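Long-range contacts in carbonic anhydrase (Unidentified, PDB 3R1W), which probably catalyses the reversible hydration of carbon dioxide to bicarbonate, as a trimeric beta-helix enzyme resembling the gamma-class carbonic anhydrases: residues M101-L112 with M118-V129; V129-S138 with F147-K155. All coordinates share one frame; numbering follows the deposited sequence.

Contact 1: M101-L112 with M118-V129; sequences MLHGCTIGNRVL and MIMDGAIVEDEV
Met101 and Leu102 pair in parallel with Met118 and Ile119. Thr106 and Ile107 pair likewise with Ile124 and Val125, after the register slips by one residue at the type II turn from Met120 to Ala123. Backbone bonds include Val125 N to Thr106 O (2.8 Å). At the turn, Gly122 N donates to Gly104 O (2.9 Å). Gly104 has a positive phi, and a CB there would run into Asp121 OD1.

Three carboxylates supply the polar side-chain contacts. His103 ND1 donates almost straight (171°) to Asp121 OD1 at 2.8 Å. The oxygen lies in the ring plane and is met on its syn side, while Thr76 holds OD2; both ends of the carboxylate are thus fixed. Asp127 OD1 takes Asn109 N from above the carboxylate plane, at 2.9 Å. A water joins Asp127 OD2 to Asn109 ND2 and Arg110 NH2. Arg110, extended at chi2, bends at chi3 (-60°) and runs alongside Glu128. Its NE donates to the anti lone pair of Glu128 OE2 at 2.9 Å, close to the guanidinium plane, as part of a salt bridge. The two planes stand 76° apart. Arg165 makes a second salt bridge to OE2. Replacing Arg110 by an alanine is likely to cost Glu128 OE2 one of these two arginine partners and the water one donor.

Apolar contacts line the inside of the coil. Cys105 SG touches Ile119 CG2 (3.6 Å). Ile107 CG1 lies alongside Val125 CG2 (4.1 Å), and Val111 CG1 reaches Val125 CG1 (4.0 Å).

His103 also meets the rings of His74 and of His98 of a second subunit, a grouping consistent with the inter-subunit three-histidine metal site of gamma-class carbonic anhydrases. The stacked parallel strands and turns are successive coils of a left-handed beta-helix of hexapeptide repeats.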
loop_
_atom_site.group_PDB
_atom_site.type_symbol
_atom_site.label_atom_id
_atom_site.label_comp_id
_atom_site.label_asym_id
_atom_site.label_seq_id
_atom_site.Cartn_x
_atom_site.Cartn_y
_atom_site.Cartn_z
ATOM N N MET B 101 -6.202 2.448 -4.973
ATOM C CA MET B 101 -5.864 3.860 -4.929
ATOM C C MET B 101 -6.897 4.598 -5.750
ATOM O O MET B 101 -6.870 4.536 -6.982
ATOM C CB MET B 101 -4.489 4.091 -5.557
ATOM C CG MET B 101 -4.061 5.555 -5.630
ATOM S SD MET B 101 -3.586 6.264 -4.045
ATOM C CE MET B 101 -4.853 7.516 -3.907
ATOM N N LEU B 102 -7.809 5.276 -5.062
ATOM C CA LEU B 102 -8.907 5.981 -5.706
ATOM C C LEU B 102 -8.675 7.463 -5.502
ATOM O O LEU B 102 -8.554 7.929 -4.365
ATOM C CB LEU B 102 -10.255 5.564 -5.109
ATOM C CG LEU B 102 -10.870 4.227 -5.562
ATOM C CD1 LEU B 102 -9.873 3.103 -5.477
ATOM C CD2 LEU B 102 -12.133 3.872 -4.754
ATOM N N HIS B 103 -8.599 8.198 -6.607
ATOM C CA HIS B 103 -8.294 9.622 -6.547
ATOM C C HIS B 103 -9.244 10.415 -7.437
ATOM O O HIS B 103 -9.205 10.291 -8.653
ATOM C CB HIS B 103 -6.845 9.874 -6.979
ATOM C CG HIS B 103 -6.219 11.059 -6.319
ATOM N ND1 HIS B 103 -6.469 12.356 -6.717
ATOM C CD2 HIS B 103 -5.352 11.147 -5.279
ATOM C CE1 HIS B 103 -5.783 13.190 -5.957
ATOM N NE2 HIS B 103 -5.100 12.481 -5.075
ATOM N N GLY B 104 -10.112 11.205 -6.815
ATOM C CA GLY B 104 -10.904 12.187 -7.540
ATOM C C GLY B 104 -11.805 11.640 -8.624
ATOM O O GLY B 104 -12.095 12.340 -9.600
ATOM N N CYS B 105 -12.278 10.411 -8.445
ATOM C CA CYS B 105 -13.047 9.746 -9.491
ATOM C C CYS B 105 -14.517 9.571 -9.126
ATOM O O CYS B 105 -14.950 9.907 -8.021
ATOM C CB CYS B 105 -12.414 8.389 -9.838
ATOM S SG CYS B 105 -12.149 7.297 -8.407
ATOM N N THR B 106 -15.288 9.049 -10.073
ATOM C CA THR B 106 -16.678 8.741 -9.826
ATOM C C THR B 106 -16.911 7.267 -10.126
ATOM O O THR B 106 -16.469 6.762 -11.157
ATOM C CB THR B 106 -17.601 9.612 -10.698
ATOM O OG1 THR B 106 -17.425 10.985 -10.332
ATOM C CG2 THR B 106 -19.055 9.245 -10.477
ATOM N N ILE B 107 -17.580 6.584 -9.204
ATOM C CA ILE B 107 -17.843 5.152 -9.341
ATOM C C ILE B 107 -19.314 4.881 -9.074
ATOM O O ILE B 107 -19.860 5.331 -8.062
ATOM C CB ILE B 107 -16.977 4.315 -8.360
ATOM C CG1 ILE B 107 -15.491 4.472 -8.694
ATOM C CG2 ILE B 107 -17.379 2.836 -8.418
ATOM C CD1 ILE B 107 -14.562 4.092 -7.566
ATOM N N GLY B 108 -19.961 4.146 -9.977
ATOM C CA GLY B 108 -21.389 3.895 -9.867
ATOM C C GLY B 108 -21.753 2.815 -8.864
ATOM O O GLY B 108 -21.058 2.629 -7.864
ATOM N N ASN B 109 -22.843 2.097 -9.137
ATOM C CA ASN B 109 -23.309 1.027 -8.261
ATOM C C ASN B 109 -22.936 -0.355 -8.783
ATOM O O ASN B 109 -22.863 -0.568 -9.990
ATOM C CB ASN B 109 -24.833 1.089 -8.108
ATOM C CG ASN B 109 -25.328 2.453 -7.685
ATOM O OD1 ASN B 109 -24.772 3.083 -6.784
ATOM N ND2 ASN B 109 -26.390 2.918 -8.334
ATOM N N ARG B 110 -22.732 -1.296 -7.862
ATOM C CA ARG B 110 -22.470 -2.692 -8.208
ATOM C C ARG B 110 -21.218 -2.783 -9.075
ATOM O O ARG B 110 -21.276 -3.081 -10.266
ATOM C CB ARG B 110 -23.699 -3.325 -8.884
ATOM C CG ARG B 110 -24.909 -3.385 -7.966
ATOM C CD ARG B 110 -26.111 -4.056 -8.636
ATOM N NE ARG B 110 -26.522 -3.346 -9.842
ATOM C CZ ARG B 110 -27.263 -2.242 -9.861
ATOM N NH1 ARG B 110 -27.688 -1.693 -8.729
ATOM N NH2 ARG B 110 -27.578 -1.677 -11.022
ATOM N N VAL B 111 -20.084 -2.479 -8.456
ATOM C CA VAL B 111 -18.811 -2.378 -9.154
ATOM C C VAL B 111 -17.749 -3.132 -8.354
ATOM O O VAL B 111 -17.732 -3.065 -7.122
ATOM C CB VAL B 111 -18.395 -0.894 -9.314
ATOM C CG1 VAL B 111 -16.985 -0.777 -9.852
ATOM C CG2 VAL B 111 -19.383 -0.157 -10.230
ATOM N N LEU B 112 -16.889 -3.864 -9.062
ATOM C CA LEU B 112 -15.757 -4.557 -8.461
ATOM C C LEU B 112 -14.485 -3.820 -8.823
ATOM O O LEU B 112 -14.113 -3.768 -9.994
ATOM C CB LEU B 112 -15.658 -5.978 -9.017
ATOM C CG LEU B 112 -15.795 -7.192 -8.108
ATOM C CD1 LEU B 112 -15.519 -8.457 -8.918
ATOM C CD2 LEU B 112 -14.845 -7.098 -6.924
ATOM N N MET B 118 -5.845 1.261 -9.573
ATOM C CA MET B 118 -5.743 2.697 -9.355
ATOM C C MET B 118 -6.703 3.403 -10.304
ATOM O O MET B 118 -6.687 3.148 -11.506
ATOM C CB MET B 118 -4.299 3.163 -9.592
ATOM C CG MET B 118 -4.118 4.665 -9.490
ATOM S SD MET B 118 -2.391 5.149 -9.275
ATOM C CE MET B 118 -2.080 4.648 -7.607
ATOM N N ILE B 119 -7.568 4.250 -9.750
ATOM C CA ILE B 119 -8.527 5.006 -10.558
ATOM C C ILE B 119 -8.256 6.483 -10.324
ATOM O O ILE B 119 -8.316 6.949 -9.190
ATOM C CB ILE B 119 -9.978 4.730 -10.130
ATOM C CG1 ILE B 119 -10.199 3.244 -9.838
ATOM C CG2 ILE B 119 -10.960 5.249 -11.183
ATOM C CD1 ILE B 119 -9.975 2.342 -11.013
ATOM N N MET B 120 -8.012 7.221 -11.403
ATOM C CA MET B 120 -7.453 8.571 -11.299
ATOM C C MET B 120 -8.451 9.715 -11.552
ATOM O O MET B 120 -9.612 9.481 -11.878
ATOM C CB MET B 120 -6.233 8.675 -12.215
ATOM C CG MET B 120 -5.206 7.568 -11.925
ATOM S SD MET B 120 -3.782 7.567 -13.025
ATOM C CE MET B 120 -2.984 9.093 -12.550
ATOM N N ASP B 121 -7.985 10.950 -11.385
ATOM C CA ASP B 121 -8.869 12.120 -11.398
ATOM C C ASP B 121 -9.797 12.174 -12.606
ATOM O O ASP B 121 -9.354 12.067 -13.750
ATOM C CB ASP B 121 -8.061 13.423 -11.351
ATOM C CG ASP B 121 -7.529 13.753 -9.958
ATOM O OD1 ASP B 121 -7.937 13.102 -8.983
ATOM O OD2 ASP B 121 -6.704 14.690 -9.841
ATOM N N GLY B 122 -11.081 12.369 -12.341
ATOM C CA GLY B 122 -12.039 12.608 -13.401
ATOM C C GLY B 122 -12.485 11.353 -14.115
ATOM O O GLY B 122 -13.312 11.412 -15.025
ATOM N N ALA B 123 -11.947 10.208 -13.710
ATOM C CA ALA B 123 -12.411 8.947 -14.274
ATOM C C ALA B 123 -13.859 8.679 -13.854
ATOM O O ALA B 123 -14.280 9.052 -12.766
ATOM C CB ALA B 123 -11.490 7.791 -13.849
ATOM N N ILE B 124 -14.616 8.020 -14.725
ATOM C CA ILE B 124 -15.994 7.676 -14.424
ATOM C C ILE B 124 -16.204 6.193 -14.665
ATOM O O ILE B 124 -16.033 5.708 -15.779
ATOM C CB ILE B 124 -16.979 8.485 -15.305
ATOM C CG1 ILE B 124 -16.877 9.977 -14.977
ATOM C CG2 ILE B 124 -18.401 7.988 -15.111
ATOM C CD1 ILE B 124 -17.645 10.877 -15.932
ATOM N N VAL B 125 -16.541 5.466 -13.607
ATOM C CA VAL B 125 -16.842 4.045 -13.731
ATOM C C VAL B 125 -18.347 3.843 -13.621
ATOM O O VAL B 125 -18.953 4.131 -12.586
ATOM C CB VAL B 125 -16.124 3.221 -12.644
ATOM C CG1 VAL B 125 -16.360 1.726 -12.861
ATOM C CG2 VAL B 125 -14.628 3.535 -12.638
ATOM N N GLU B 126 -18.960 3.360 -14.696
ATOM C CA GLU B 126 -20.404 3.151 -14.699
ATOM C C GLU B 126 -20.818 1.944 -13.842
ATOM O O GLU B 126 -19.966 1.236 -13.293
ATOM C CB GLU B 126 -20.914 3.034 -16.142
ATOM C CG GLU B 126 -20.667 4.308 -16.939
ATOM C CD GLU B 126 -21.188 4.250 -18.366
ATOM O OE1 GLU B 126 -21.717 3.198 -18.782
ATOM O OE2 GLU B 126 -21.059 5.271 -19.072
ATOM N N ASP B 127 -22.126 1.734 -13.709
ATOM C CA ASP B 127 -22.667 0.597 -12.959
ATOM C C ASP B 127 -22.204 -0.732 -13.538
ATOM O O ASP B 127 -22.024 -0.858 -14.747
ATOM C CB ASP B 127 -24.200 0.590 -13.019
ATOM C CG ASP B 127 -24.838 1.759 -12.304
ATOM O OD1 ASP B 127 -24.121 2.576 -11.679
ATOM O OD2 ASP B 127 -26.087 1.849 -12.368
ATOM N N GLU B 128 -22.047 -1.729 -12.673
ATOM C CA GLU B 128 -21.812 -3.104 -13.112
ATOM C C GLU B 128 -20.582 -3.244 -14.008
ATOM O O GLU B 128 -20.638 -3.807 -15.100
ATOM C CB GLU B 128 -23.093 -3.675 -13.759
ATOM C CG GLU B 128 -24.255 -3.667 -12.761
ATOM C CD GLU B 128 -25.562 -4.241 -13.302
ATOM O OE1 GLU B 128 -25.649 -4.545 -14.510
ATOM O OE2 GLU B 128 -26.511 -4.377 -12.499
ATOM N N VAL B 129 -19.460 -2.720 -13.517
ATOM C CA VAL B 129 -18.188 -2.816 -14.201
ATOM C C VAL B 129 -17.228 -3.584 -13.300
ATOM O O VAL B 129 -17.309 -3.480 -12.079
ATOM C CB VAL B 129 -17.602 -1.404 -14.461
ATOM C CG1 VAL B 129 -16.122 -1.485 -14.799
ATOM C CG2 VAL B 129 -18.408 -0.678 -15.551
HETATM O O HOH W 1 -15.173 11.751 -12.002
HETATM O O HOH W 2 -27.881 1.450 -10.526
#

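Contact 2: V129-S138 with F147-K155; sequences VIVAAGATVS and FVYMGTPAK
Tyr149 crosses Val129 at a slant and brings its ring edge to Ile130 O on the neighbouring coil. Its CB is 4.0 Å from that same oxygen. CG stands anti to the carbonyl carbon (chi1 -75°), and from there CD1 comes within 4.0 Å of Val129 CG1. The tip, OH, accepts a hydrogen bond from Glu144 N, so the far end of the ring is tied as well. Leu143 packs against the same side chain.

The backbone beneath is parallel. Tyr149 N donates to Ile130 O (2.8 Å), and Tyr149 O receives Ala132 N. On the face holding Ile130 and Val148, Val148 CG2 rests 4.1 Å from Ile130 CB.

Past Met150 the pairing is interrupted where 129-138 makes a type II turn from Ala132 to Ala135. A water spans Ala133 O and Gly151 N, and Thr136 N then donates to Gly151 O. After the cis peptide before Pro153, Ala154 N returns to Thr136 O at 2.8 Å. Thr152 CG2 packs on Thr136 OG1 (3.5 Å).

Met150 and Lys155 exchange two backbone bonds, which begin the antiparallel pairing of strands 147-150 and 155-159. The arrangement is the C-terminal end of a left-handed parallel beta-helix, closed by a hairpin.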
loop_
_atom_site.group_PDB
_atom_site.type_symbol
_atom_site.label_atom_id
_atom_site.label_comp_id
_atom_site.label_asym_id
_atom_site.label_seq_id
_atom_site.Cartn_x
_atom_site.Cartn_y
_atom_site.Cartn_z
ATOM N N VAL B 129 -19.460 -2.720 -13.517
ATOM C CA VAL B 129 -18.188 -2.816 -14.201
ATOM C C VAL B 129 -17.228 -3.584 -13.300
ATOM O O VAL B 129 -17.309 -3.480 -12.079
ATOM C CB VAL B 129 -17.602 -1.404 -14.461
ATOM C CG1 VAL B 129 -16.122 -1.485 -14.799
ATOM C CG2 VAL B 129 -18.408 -0.678 -15.551
ATOM N N ILE B 130 -16.343 -4.366 -13.905
ATOM C CA ILE B 130 -15.252 -5.001 -13.172
ATOM C C ILE B 130 -13.938 -4.360 -13.591
ATOM O O ILE B 130 -13.621 -4.301 -14.782
ATOM C CB ILE B 130 -15.174 -6.520 -13.446
ATOM C CG1 ILE B 130 -16.376 -7.239 -12.823
ATOM C CG2 ILE B 130 -13.864 -7.093 -12.900
ATOM C CD1 ILE B 130 -16.491 -8.701 -13.234
ATOM N N VAL B 131 -13.190 -3.858 -12.609
ATOM C CA VAL B 131 -11.835 -3.362 -12.840
ATOM C C VAL B 131 -10.884 -4.414 -12.292
ATOM O O VAL B 131 -10.872 -4.694 -11.087
ATOM C CB VAL B 131 -11.581 -1.993 -12.159
ATOM C CG1 VAL B 131 -10.129 -1.523 -12.394
ATOM C CG2 VAL B 131 -12.570 -0.950 -12.673
ATOM N N ALA B 132 -10.121 -5.028 -13.188
ATOM C CA ALA B 132 -9.253 -6.146 -12.817
ATOM C C ALA B 132 -8.192 -5.689 -11.842
ATOM O O ALA B 132 -7.780 -4.521 -11.859
ATOM C CB ALA B 132 -8.604 -6.750 -14.054
ATOM N N ALA B 133 -7.740 -6.616 -11.004
ATOM C CA ALA B 133 -6.664 -6.331 -10.064
ATOM C C ALA B 133 -5.466 -5.710 -10.779
ATOM O O ALA B 133 -5.069 -6.166 -11.848
ATOM C CB ALA B 133 -6.249 -7.614 -9.341
ATOM N N GLY B 134 -4.891 -4.669 -10.185
ATOM C CA GLY B 134 -3.684 -4.062 -10.719
ATOM C C GLY B 134 -3.881 -3.100 -11.881
ATOM O O GLY B 134 -2.903 -2.573 -12.420
ATOM N N ALA B 135 -5.131 -2.841 -12.249
ATOM C CA ALA B 135 -5.406 -1.957 -13.383
ATOM C C ALA B 135 -5.162 -0.498 -13.031
ATOM O O ALA B 135 -5.270 -0.102 -11.873
ATOM C CB ALA B 135 -6.832 -2.138 -13.870
ATOM N N THR B 136 -4.830 0.304 -14.038
ATOM C CA THR B 136 -4.816 1.750 -13.851
ATOM C C THR B 136 -5.785 2.407 -14.821
ATOM O O THR B 136 -5.589 2.364 -16.041
ATOM C CB THR B 136 -3.427 2.359 -14.067
ATOM O OG1 THR B 136 -2.500 1.800 -13.130
ATOM C CG2 THR B 136 -3.490 3.867 -13.876
ATOM N N VAL B 137 -6.831 3.012 -14.269
ATOM C CA VAL B 137 -7.820 3.726 -15.066
ATOM C C VAL B 137 -7.383 5.176 -15.164
ATOM O O VAL B 137 -7.372 5.897 -14.167
ATOM C CB VAL B 137 -9.221 3.627 -14.429
ATOM C CG1 VAL B 137 -10.264 4.381 -15.253
ATOM C CG2 VAL B 137 -9.621 2.158 -14.275
ATOM N N SER B 138 -7.041 5.599 -16.376
ATOM C CA SER B 138 -6.418 6.901 -16.607
ATOM C C SER B 138 -7.338 8.076 -16.264
ATOM O O SER B 138 -8.552 7.929 -16.227
ATOM C CB SER B 138 -5.974 7.002 -18.070
ATOM O OG SER B 138 -5.021 6.005 -18.390
ATOM N N PHE B 147 -18.996 -4.201 -18.516
ATOM C CA PHE B 147 -17.738 -4.676 -19.083
ATOM C C PHE B 147 -16.646 -4.903 -18.055
ATOM O O PHE B 147 -16.672 -4.335 -16.966
ATOM C CB PHE B 147 -17.217 -3.716 -20.152
ATOM C CG PHE B 147 -18.027 -3.724 -21.410
ATOM C CD1 PHE B 147 -19.096 -2.863 -21.565
ATOM C CD2 PHE B 147 -17.725 -4.613 -22.431
ATOM C CE1 PHE B 147 -19.854 -2.878 -22.728
ATOM C CE2 PHE B 147 -18.470 -4.630 -23.598
ATOM C CZ PHE B 147 -19.538 -3.763 -23.746
ATOM N N VAL B 148 -15.695 -5.752 -18.431
ATOM C CA VAL B 148 -14.484 -5.979 -17.665
ATOM C C VAL B 148 -13.363 -5.147 -18.271
ATOM O O VAL B 148 -13.149 -5.162 -19.486
ATOM C CB VAL B 148 -14.058 -7.458 -17.714
ATOM C CG1 VAL B 148 -12.743 -7.652 -16.984
ATOM C CG2 VAL B 148 -15.140 -8.346 -17.117
ATOM N N TYR B 149 -12.648 -4.414 -17.426
ATOM C CA TYR B 149 -11.500 -3.632 -17.869
ATOM C C TYR B 149 -10.228 -4.128 -17.202
ATOM O O TYR B 149 -10.241 -4.480 -16.026
ATOM C CB TYR B 149 -11.722 -2.154 -17.556
ATOM C CG TYR B 149 -12.715 -1.484 -18.485
ATOM C CD1 TYR B 149 -14.092 -1.584 -18.269
ATOM C CD2 TYR B 149 -12.270 -0.749 -19.584
ATOM C CE1 TYR B 149 -14.993 -0.966 -19.125
ATOM C CE2 TYR B 149 -13.162 -0.135 -20.443
ATOM C CZ TYR B 149 -14.516 -0.241 -20.211
ATOM O OH TYR B 149 -15.393 0.383 -21.074
ATOM N N MET B 150 -9.127 -4.141 -17.941
ATOM C CA MET B 150 -7.863 -4.646 -17.424
ATOM C C MET B 150 -6.673 -3.914 -18.040
ATOM O O MET B 150 -6.738 -3.471 -19.174
ATOM C CB MET B 150 -7.756 -6.151 -17.701
ATOM C CG MET B 150 -6.483 -6.820 -17.275
ATOM S SD MET B 150 -6.630 -8.627 -17.314
ATOM C CE MET B 150 -7.971 -8.896 -16.157
ATOM N N GLY B 151 -5.591 -3.800 -17.282
ATOM C CA GLY B 151 -4.336 -3.306 -17.820
ATOM C C GLY B 151 -3.944 -1.912 -17.367
ATOM O O GLY B 151 -4.666 -1.261 -16.597
ATOM N N THR B 152 -2.785 -1.468 -17.853
ATOM C CA THR B 152 -2.259 -0.141 -17.561
ATOM C C THR B 152 -1.752 0.457 -18.863
ATOM O O THR B 152 -0.653 0.126 -19.317
ATOM C CB THR B 152 -1.103 -0.191 -16.527
ATOM O OG1 THR B 152 -0.021 -0.975 -17.041
ATOM C CG2 THR B 152 -1.576 -0.804 -15.210
ATOM N N PRO B 153 -2.555 1.336 -19.480
ATOM C CA PRO B 153 -3.843 1.819 -18.974
ATOM C C PRO B 153 -4.973 0.818 -19.205
ATOM O O PRO B 153 -4.901 -0.020 -20.107
ATOM C CB PRO B 153 -4.085 3.082 -19.804
ATOM C CG PRO B 153 -3.426 2.787 -21.097
ATOM C CD PRO B 153 -2.188 1.993 -20.750
ATOM N N ALA B 154 -6.013 0.914 -18.388
ATOM C CA ALA B 154 -7.106 -0.049 -18.436
ATOM C C ALA B 154 -7.851 0.036 -19.758
ATOM O O ALA B 154 -8.173 1.132 -20.239
ATOM C CB ALA B 154 -8.050 0.165 -17.270
ATOM N N LYS B 155 -8.102 -1.128 -20.350
ATOM C CA LYS B 155 -8.823 -1.221 -21.616
ATOM C C LYS B 155 -9.939 -2.263 -21.529
ATOM O O LYS B 155 -9.862 -3.206 -20.732
ATOM C CB LYS B 155 -7.860 -1.584 -22.746
ATOM C CG LYS B 155 -6.947 -0.450 -23.187
HETATM O O HOH W 3 -5.074 -5.122 -14.739
HETATM O O HOH W 4 -7.645 3.711 -18.682
#

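In the fold
Contact 1 precedes contact 2 along the chain, and the two share Val129. Their centres are about 10 Å apart. Contact 1 lies closer to the centre of the chain (about 8 Å from it, against 15 Å for contact 2). Strands 118-119 and 136-137 are neighbours in one sheet of the beta-helix, and strands 111-113 and 130-131 in another. Met118 N to Ala135 O and Met118 O to Val137 N are probable hydrogen bonds joining them, while Ile119 packs on Val137 inside the coil. Contact 2 joins the last two coils and ends at the turn into strand 155-159. Helix 162-184 follows and touches both. The contacts are thus consecutive steps of one stack, and both reach neighbouring subunits, through Met120 and Ala133.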